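Local coordinates for probable sulfate-binding lipoprotein SubI (Mycobacterium tuberculosis, PDB 6DDN) that probably binds sulfate outside the cell membrane as the lipid-anchored solute-binding component of a sulfate uptake system, at residues A[157-170]-A[221-234]. Numbering follows the deposited sequence.
With SO4 (sulfate ion), chain G.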
# COMPACT_ATOMS: atom_id res chain seq x y z
N TRP A 157 -13.54 -2.81 14.01
CA TRP A 157 -14.31 -2.78 12.77
C TRP A 157 -15.80 -2.55 13.03
O TRP A 157 -16.48 -1.93 12.21
CB TRP A 157 -14.10 -4.08 12.00
CG TRP A 157 -12.77 -4.13 11.33
CD1 TRP A 157 -11.72 -4.93 11.65
CD2 TRP A 157 -12.33 -3.33 10.23
NE1 TRP A 157 -10.65 -4.69 10.83
CE2 TRP A 157 -11.00 -3.70 9.94
CE3 TRP A 157 -12.93 -2.33 9.45
CZ2 TRP A 157 -10.27 -3.12 8.91
CZ3 TRP A 157 -12.20 -1.75 8.43
CH2 TRP A 157 -10.88 -2.15 8.17
N ASP A 158 -16.32 -3.05 14.16
CA ASP A 158 -17.71 -2.79 14.49
C ASP A 158 -17.97 -1.30 14.69
O ASP A 158 -19.10 -0.83 14.48
CB ASP A 158 -18.11 -3.56 15.75
CG ASP A 158 -18.43 -5.01 15.46
OD1 ASP A 158 -18.72 -5.34 14.29
OD2 ASP A 158 -18.41 -5.83 16.41
N ASP A 159 -16.95 -0.54 15.09
CA ASP A 159 -17.12 0.90 15.28
C ASP A 159 -17.44 1.63 13.98
O ASP A 159 -18.01 2.72 14.03
CB ASP A 159 -15.87 1.50 15.93
CG ASP A 159 -15.79 1.22 17.42
OD1 ASP A 159 -16.85 1.18 18.07
OD2 ASP A 159 -14.67 1.06 17.93
N LEU A 160 -17.07 1.05 12.84
CA LEU A 160 -17.35 1.69 11.56
C LEU A 160 -18.81 1.56 11.15
O LEU A 160 -19.25 2.27 10.23
CB LEU A 160 -16.47 1.11 10.45
CG LEU A 160 -14.95 1.13 10.63
CD1 LEU A 160 -14.26 1.07 9.28
CD2 LEU A 160 -14.49 2.35 11.41
N LEU A 161 -19.57 0.68 11.79
CA LEU A 161 -21.00 0.51 11.53
C LEU A 161 -21.86 1.24 12.54
O LEU A 161 -23.07 0.97 12.62
CB LEU A 161 -21.36 -0.97 11.52
CG LEU A 161 -20.73 -1.82 10.42
CD1 LEU A 161 -21.31 -3.23 10.44
CD2 LEU A 161 -20.95 -1.17 9.07
N ARG A 162 -21.29 2.15 13.32
CA ARG A 162 -22.09 2.88 14.28
C ARG A 162 -22.89 3.98 13.59
O ARG A 162 -22.48 4.48 12.54
CB ARG A 162 -21.21 3.47 15.37
CG ARG A 162 -20.97 2.51 16.53
CD ARG A 162 -19.68 2.84 17.27
NE ARG A 162 -19.63 4.24 17.66
CZ ARG A 162 -18.56 4.83 18.18
NH1 ARG A 162 -17.45 4.14 18.37
NH2 ARG A 162 -18.61 6.12 18.50
N PRO A 163 -24.04 4.36 14.14
CA PRO A 163 -24.89 5.35 13.47
C PRO A 163 -24.17 6.67 13.27
O PRO A 163 -23.62 7.25 14.21
CB PRO A 163 -26.08 5.50 14.43
CG PRO A 163 -26.09 4.25 15.24
CD PRO A 163 -24.66 3.82 15.36
N GLY A 164 -24.18 7.15 12.03
CA GLY A 164 -23.63 8.45 11.71
C GLY A 164 -22.14 8.48 11.41
O GLY A 164 -21.62 9.54 11.05
N ILE A 165 -21.45 7.36 11.54
CA ILE A 165 -20.02 7.31 11.25
C ILE A 165 -19.83 7.19 9.74
O ILE A 165 -20.32 6.24 9.12
CB ILE A 165 -19.34 6.14 11.98
CG1 ILE A 165 -19.34 6.38 13.49
CG2 ILE A 165 -17.92 5.93 11.48
CD1 ILE A 165 -18.65 7.66 13.90
N GLU A 166 -19.15 8.16 9.15
CA GLU A 166 -18.80 8.11 7.74
C GLU A 166 -17.37 7.62 7.59
O GLU A 166 -16.45 8.16 8.21
CB GLU A 166 -18.95 9.47 7.05
CG GLU A 166 -18.50 9.41 5.59
CD GLU A 166 -18.41 10.77 4.94
OE1 GLU A 166 -18.57 11.80 5.64
OE2 GLU A 166 -18.17 10.81 3.71
N VAL A 167 -17.19 6.60 6.76
CA VAL A 167 -15.89 6.02 6.49
C VAL A 167 -15.36 6.60 5.18
O VAL A 167 -16.09 6.66 4.18
CB VAL A 167 -15.97 4.48 6.41
CG1 VAL A 167 -14.67 3.91 5.86
CG2 VAL A 167 -16.28 3.90 7.78
N ILE A 168 -14.11 7.04 5.19
CA ILE A 168 -13.43 7.51 3.99
C ILE A 168 -12.53 6.38 3.51
O ILE A 168 -11.63 5.93 4.23
CB ILE A 168 -12.62 8.79 4.26
CG1 ILE A 168 -13.52 9.86 4.87
CG2 ILE A 168 -11.99 9.29 2.98
CD1 ILE A 168 -14.74 10.18 4.03
N THR A 169 -12.78 5.92 2.28
CA THR A 169 -11.98 4.88 1.65
C THR A 169 -12.09 5.04 0.14
O THR A 169 -13.17 5.38 -0.36
CB THR A 169 -12.42 3.47 2.07
OG1 THR A 169 -11.64 2.49 1.38
CG2 THR A 169 -13.90 3.25 1.77
N PRO A 170 -11.00 4.85 -0.60
CA PRO A 170 -11.04 5.10 -2.05
C PRO A 170 -11.81 4.05 -2.84
O PRO A 170 -12.42 3.14 -2.27
CB PRO A 170 -9.55 5.11 -2.44
CG PRO A 170 -8.89 4.28 -1.41
CD PRO A 170 -9.64 4.53 -0.14
N ALA A 221 -7.85 10.14 -0.75
CA ALA A 221 -8.68 9.88 0.42
C ALA A 221 -8.13 10.58 1.66
O ALA A 221 -8.90 11.08 2.49
CB ALA A 221 -8.78 8.37 0.66
N THR A 222 -6.80 10.62 1.79
CA THR A 222 -6.19 11.33 2.91
C THR A 222 -6.47 12.83 2.83
O THR A 222 -6.72 13.48 3.85
CB THR A 222 -4.68 11.08 2.95
OG1 THR A 222 -4.42 9.68 2.78
CG2 THR A 222 -4.09 11.55 4.27
N ASP A 223 -6.43 13.38 1.62
CA ASP A 223 -6.63 14.82 1.44
C ASP A 223 -8.03 15.24 1.88
O ASP A 223 -8.18 16.14 2.72
CB ASP A 223 -6.39 15.20 -0.02
CG ASP A 223 -4.94 15.00 -0.45
OD1 ASP A 223 -4.07 14.88 0.44
OD2 ASP A 223 -4.68 14.97 -1.67
N VAL A 224 -9.06 14.60 1.33
CA VAL A 224 -10.42 14.98 1.65
C VAL A 224 -10.74 14.70 3.12
O VAL A 224 -11.59 15.36 3.71
CB VAL A 224 -11.42 14.28 0.71
CG1 VAL A 224 -11.68 12.85 1.15
CG2 VAL A 224 -12.72 15.07 0.63
N PHE A 225 -10.05 13.73 3.72
CA PHE A 225 -10.26 13.49 5.15
C PHE A 225 -9.62 14.59 5.98
O PHE A 225 -10.20 15.02 6.99
CB PHE A 225 -9.70 12.12 5.55
CG PHE A 225 -9.86 11.80 7.01
CD1 PHE A 225 -11.04 11.24 7.47
CD2 PHE A 225 -8.85 12.07 7.91
CE1 PHE A 225 -11.20 10.95 8.81
CE2 PHE A 225 -9.00 11.79 9.25
CZ PHE A 225 -10.18 11.23 9.70
N VAL A 226 -8.44 15.05 5.58
CA VAL A 226 -7.77 16.13 6.31
C VAL A 226 -8.60 17.40 6.25
O VAL A 226 -8.74 18.12 7.26
CB VAL A 226 -6.35 16.35 5.75
CG1 VAL A 226 -5.90 17.79 5.96
CG2 VAL A 226 -5.37 15.38 6.41
N GLN A 227 -9.19 17.70 5.09
CA GLN A 227 -10.02 18.89 4.97
C GLN A 227 -11.30 18.80 5.80
O GLN A 227 -11.92 19.84 6.04
CB GLN A 227 -10.37 19.16 3.51
CG GLN A 227 -9.35 20.03 2.78
CD GLN A 227 -9.61 21.52 2.96
OE1 GLN A 227 -10.01 22.21 2.02
NE2 GLN A 227 -9.35 22.03 4.17
N GLY A 228 -11.70 17.61 6.25
CA GLY A 228 -12.77 17.52 7.22
C GLY A 228 -13.90 16.57 6.88
O GLY A 228 -14.91 16.54 7.59
N SER A 229 -13.76 15.79 5.82
CA SER A 229 -14.80 14.86 5.40
C SER A 229 -14.58 13.50 6.04
O SER A 229 -13.48 12.93 5.95
CB SER A 229 -14.83 14.74 3.87
OG SER A 229 -15.06 15.99 3.27
N GLY A 230 -15.62 12.97 6.68
CA GLY A 230 -15.58 11.64 7.25
C GLY A 230 -15.02 11.62 8.66
O GLY A 230 -14.26 12.48 9.09
N ASP A 231 -15.42 10.58 9.40
CA ASP A 231 -15.00 10.40 10.79
C ASP A 231 -13.82 9.44 10.94
O ASP A 231 -13.06 9.57 11.91
CB ASP A 231 -16.17 9.89 11.63
CG ASP A 231 -17.41 10.74 11.47
OD1 ASP A 231 -18.44 10.21 11.00
OD2 ASP A 231 -17.34 11.94 11.81
N VAL A 232 -13.65 8.50 10.03
CA VAL A 232 -12.54 7.56 10.07
C VAL A 232 -12.11 7.26 8.64
O VAL A 232 -12.95 7.00 7.77
CB VAL A 232 -12.91 6.26 10.81
CG1 VAL A 232 -14.25 5.73 10.32
CG2 VAL A 232 -11.82 5.21 10.64
N LEU A 233 -10.81 7.33 8.39
CA LEU A 233 -10.23 7.05 7.08
C LEU A 233 -9.44 5.75 7.16
O LEU A 233 -8.46 5.67 7.91
CB LEU A 233 -9.34 8.20 6.62
CG LEU A 233 -8.24 7.86 5.62
CD1 LEU A 233 -8.82 7.67 4.23
CD2 LEU A 233 -7.15 8.93 5.61
N ILE A 234 -9.87 4.75 6.41
CA ILE A 234 -9.11 3.51 6.30
C ILE A 234 -7.94 3.75 5.36
O ILE A 234 -8.12 4.22 4.23
CB ILE A 234 -10.00 2.36 5.80
CG1 ILE A 234 -11.41 2.48 6.37
CG2 ILE A 234 -9.40 1.03 6.18
CD1 ILE A 234 -12.29 1.29 6.04
S SO4 G . -11.87 -6.52 14.97
O1 SO4 G . -10.91 -6.56 13.87
O2 SO4 G . -12.35 -5.15 15.10
O3 SO4 G . -13.00 -7.40 14.68
O4 SO4 G . -11.21 -6.94 16.20
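Asp231, at the start of a short parallel strand pair, takes the backbone N-H of Glu166 with its carboxylate. The bond, Glu166 N to Asp231 OD1, is 2.9 Å and nearly straight at 168°. It meets OD1 on the anti side of the carboxylate. In return, Asp231 N donates to Glu166 O at 2.9 Å, so one residue pair is tied both ways. Both residues lie just before the strands. Strand 167-168 runs parallel to 232-236 in the mixed sheet of a periplasmic binding protein fold. Here Ile168 N donates to Val232 O at 2.8 Å, and Ile234 N to Ile168 O at 3.0 Å.

Mostly apolar side chains cover both faces. On one, Val167 and Val232 lie side by side and point the same way. The Leu160 side chain crosses that of Val232 at about a right angle, its CD2 3.6 Å from Val232 CG1. Ile234 CD1 lies against Val167 CG1 and at the edge of the Trp157 ring. Trp157 NE1 bonds to Gln257 O. The backbone N of Trp157, with Gln257 N, hydrogen-bonds a sulfate ion, probably from the crystallisation liquor. On the other face, Ile168 packs against helix 218-227. With chi1 at -54°, its CG2 is turned to Ala221 and Val224. Its CG1 sits 3.3 Å from Ser229 O and 3.8 Å from Phe225 CD1, at the ring edge.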